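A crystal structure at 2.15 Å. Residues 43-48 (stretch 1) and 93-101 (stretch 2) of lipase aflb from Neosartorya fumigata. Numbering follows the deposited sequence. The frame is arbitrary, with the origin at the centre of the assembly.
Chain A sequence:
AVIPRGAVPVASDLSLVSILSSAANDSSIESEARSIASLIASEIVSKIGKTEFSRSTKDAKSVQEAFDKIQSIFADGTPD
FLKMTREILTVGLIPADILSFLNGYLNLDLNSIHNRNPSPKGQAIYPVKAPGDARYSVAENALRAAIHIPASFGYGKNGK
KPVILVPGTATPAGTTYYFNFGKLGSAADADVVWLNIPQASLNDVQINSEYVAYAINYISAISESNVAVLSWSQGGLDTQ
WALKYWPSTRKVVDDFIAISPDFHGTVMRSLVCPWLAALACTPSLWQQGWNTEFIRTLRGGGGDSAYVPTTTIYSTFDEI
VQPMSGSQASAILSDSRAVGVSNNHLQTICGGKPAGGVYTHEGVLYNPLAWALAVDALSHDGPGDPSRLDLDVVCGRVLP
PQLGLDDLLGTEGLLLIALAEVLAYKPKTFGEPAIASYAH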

# COMPACT_ATOMS: atom_id res chain seq x y z
N GLU A 43 -18.56 18.23 1.05
CA GLU A 43 -17.95 18.46 -0.27
C GLU A 43 -18.28 17.34 -1.26
O GLU A 43 -18.48 17.64 -2.44
N ILE A 44 -18.39 16.08 -0.78
CA ILE A 44 -18.74 14.95 -1.63
C ILE A 44 -20.17 15.10 -2.14
O ILE A 44 -20.35 15.14 -3.35
N VAL A 45 -21.17 15.24 -1.22
CA VAL A 45 -22.60 15.40 -1.56
C VAL A 45 -22.85 16.61 -2.49
O VAL A 45 -23.71 16.53 -3.36
N SER A 46 -22.08 17.71 -2.31
CA SER A 46 -22.16 18.93 -3.12
C SER A 46 -21.63 18.67 -4.54
O SER A 46 -22.27 19.09 -5.51
N LYS A 47 -20.48 17.97 -4.66
CA LYS A 47 -19.86 17.65 -5.95
C LYS A 47 -20.65 16.61 -6.75
O LYS A 47 -20.74 16.75 -7.97
N ILE A 48 -21.24 15.59 -6.07
CA ILE A 48 -22.05 14.53 -6.69
C ILE A 48 -23.20 15.10 -7.52
O ILE A 48 -23.12 15.12 -8.74
N LEU A 93 -9.51 18.36 -6.78
CA LEU A 93 -8.78 17.34 -7.52
C LEU A 93 -9.64 16.13 -7.90
O LEU A 93 -9.42 15.54 -8.96
N ILE A 94 -10.62 15.77 -7.06
CA ILE A 94 -11.44 14.59 -7.31
C ILE A 94 -12.76 14.95 -7.99
O ILE A 94 -13.60 15.62 -7.39
N PRO A 95 -12.96 14.50 -9.25
CA PRO A 95 -14.24 14.78 -9.92
C PRO A 95 -15.36 13.89 -9.37
O PRO A 95 -15.08 12.87 -8.72
N ALA A 96 -16.61 14.31 -9.62
CA ALA A 96 -17.84 13.67 -9.17
C ALA A 96 -17.94 12.18 -9.48
O ALA A 96 -18.34 11.42 -8.60
N ASP A 97 -17.58 11.76 -10.71
CA ASP A 97 -17.65 10.35 -11.12
C ASP A 97 -16.70 9.46 -10.31
O ASP A 97 -17.07 8.36 -9.91
N ILE A 98 -15.48 9.98 -10.02
CA ILE A 98 -14.49 9.25 -9.22
C ILE A 98 -14.97 9.23 -7.76
O ILE A 98 -14.98 8.15 -7.16
N LEU A 99 -15.45 10.39 -7.24
CA LEU A 99 -16.01 10.51 -5.88
C LEU A 99 -17.17 9.53 -5.67
O LEU A 99 -17.23 8.88 -4.62
N SER A 100 -18.07 9.40 -6.67
CA SER A 100 -19.21 8.49 -6.64
C SER A 100 -18.75 7.04 -6.53
O SER A 100 -19.31 6.29 -5.73
N PHE A 101 -17.70 6.66 -7.29
CA PHE A 101 -17.11 5.32 -7.28
C PHE A 101 -16.47 5.03 -5.92
O PHE A 101 -16.73 3.98 -5.34

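Two helices that cross obliquely often meet through a few side chains rather than along their whole lengths, and residues 43-48 and 93-101 of this lipase offer a compact example. The helix of residues 43-47 and the helix of residues 96-101 run at 126° to each other, and their axes approach to 9.7 Å. The contact is modest, burying 334 Å² summed over both sides, and it contains no hydrogen bond between the stretches. The contact is made by van der Waals packing, partly between apolar side chains and partly of side-chain carbons against backbone atoms.

Leu 99 covers the most area. Its CA-to-CB bond points toward the first stretch, and with chi1 at -83° (m) and chi2 t its side chain meets three residues, the two branch methyls touching Ile 44 and Lys 47 and CB touching Ile 48. CD2 of Leu 99 lies 3.8 Å from CG1 of Ile 44, an apolar contact between two buried side chains, while CD1 of Leu 99 reaches to 3.8 Å from CB of Lys 47. The third neighbour is Ile 48, whose CD1 stands 3.8 Å from CB of Leu 99. Ile 44, in the m, t rotamer, leaves its backbone sideways to the partner yet still provides an apolar contact for Leu 99.

Lys 47 is nearly as extensive, and shows how a charged residue can pack through its carbon chain. It too points toward the other stretch. Chi1 is t, but chi2 (140°) and chi3 (-142°) lie between wells, so the chain is neither fully extended nor sharply folded before chi4 turns to m. Along this course CD of Lys 47 comes to 3.5 Å from the carbonyl O of Ile 94, and NZ of Lys 47 ends 3.6 Å from CA of Pro 95, the N-cap residue of the second helix. NZ of Lys 47 is hydrogen-bonded elsewhere in the structure, while its carbon chain also packs in the contact.

Ile 48 and Ala 96 complete the arrangement where the backbones come close, their CA atoms being 5.0 Å apart. Ala 96 points toward the first stretch, and its small side chain suits so short a separation: CB of Ala 96 sits 3.4 Å from the carbonyl O of Lys 47. Ile 48 starts sideways, but its m, m rotamer brings the end nearer, with CD1 of Ile 48 3.4 Å from O of Ala 96 and 3.5 Å from N of Ser 100. N of Ser 100 and O of Ala 96 are already joined by a hydrogen bond of 2.8 Å within the second helix, so the methyl rests against satisfied backbone. Ile 48 is poorly ordered, however, and the distances from its CD1 deserve some caution.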

# COMPACT_ATOMS: atom_id res chain seq x y z
CB GLU A 43 -16.43 18.71 -0.15
CG GLU A 43 -15.74 19.16 -1.43
CD GLU A 43 -16.35 20.34 -2.18
OE1 GLU A 43 -16.60 21.39 -1.54
OE2 GLU A 43 -16.56 20.20 -3.40
CB ILE A 44 -18.45 13.55 -1.00
CG1 ILE A 44 -16.94 13.36 -0.76
CG2 ILE A 44 -18.99 12.42 -1.90
CD1 ILE A 44 -16.56 12.22 0.21
CB VAL A 45 -23.57 15.40 -0.34
CG1 VAL A 45 -23.56 14.05 0.38
CG2 VAL A 45 -23.29 16.54 0.64
CB SER A 46 -21.37 20.06 -2.47
OG SER A 46 -21.39 21.25 -3.24
CB LYS A 47 -18.38 17.26 -5.78
CG LYS A 47 -17.61 17.29 -7.09
CD LYS A 47 -16.21 17.84 -6.95
CE LYS A 47 -15.80 18.69 -8.13
NZ LYS A 47 -15.90 17.96 -9.42
CB ILE A 48 -22.53 13.45 -5.66
CG1 ILE A 48 -21.35 12.66 -5.01
CG2 ILE A 48 -23.58 12.49 -6.24
CD1 ILE A 48 -20.30 12.02 -5.94
CB LEU A 93 -7.53 16.90 -6.72
CG LEU A 93 -6.48 16.04 -7.45
CD1 LEU A 93 -5.75 16.83 -8.51
CD2 LEU A 93 -5.45 15.52 -6.49
CB ILE A 94 -11.64 13.69 -6.05
CG1 ILE A 94 -10.39 13.65 -5.12
CG2 ILE A 94 -12.10 12.27 -6.45
CD1 ILE A 94 -8.97 13.18 -5.75
CB PRO A 95 -13.96 14.52 -11.40
CG PRO A 95 -12.72 13.72 -11.45
CD PRO A 95 -12.08 13.67 -10.10
CB ALA A 96 -19.06 14.41 -9.71
CB ASP A 97 -17.44 10.20 -12.64
CG ASP A 97 -16.07 10.62 -13.16
OD1 ASP A 97 -15.56 11.68 -12.72
OD2 ASP A 97 -15.52 9.90 -14.02
CB ILE A 98 -13.04 9.77 -9.45
CG1 ILE A 98 -12.61 9.47 -10.91
CG2 ILE A 98 -12.05 9.13 -8.44
CD1 ILE A 98 -11.35 10.17 -11.42
CB LEU A 99 -16.50 11.94 -5.60
CG LEU A 99 -15.47 12.97 -5.13
CD1 LEU A 99 -16.09 14.35 -5.01
CD2 LEU A 99 -14.83 12.58 -3.81
CB SER A 100 -20.08 8.68 -7.88
OG SER A 100 -21.21 7.82 -7.87
CB PHE A 101 -16.09 5.15 -8.44
CG PHE A 101 -15.34 3.84 -8.45
CD1 PHE A 101 -15.95 2.66 -8.87
CD2 PHE A 101 -14.00 3.78 -8.06
CE1 PHE A 101 -15.25 1.45 -8.88
CE2 PHE A 101 -13.30 2.57 -8.08
CZ PHE A 101 -13.93 1.42 -8.49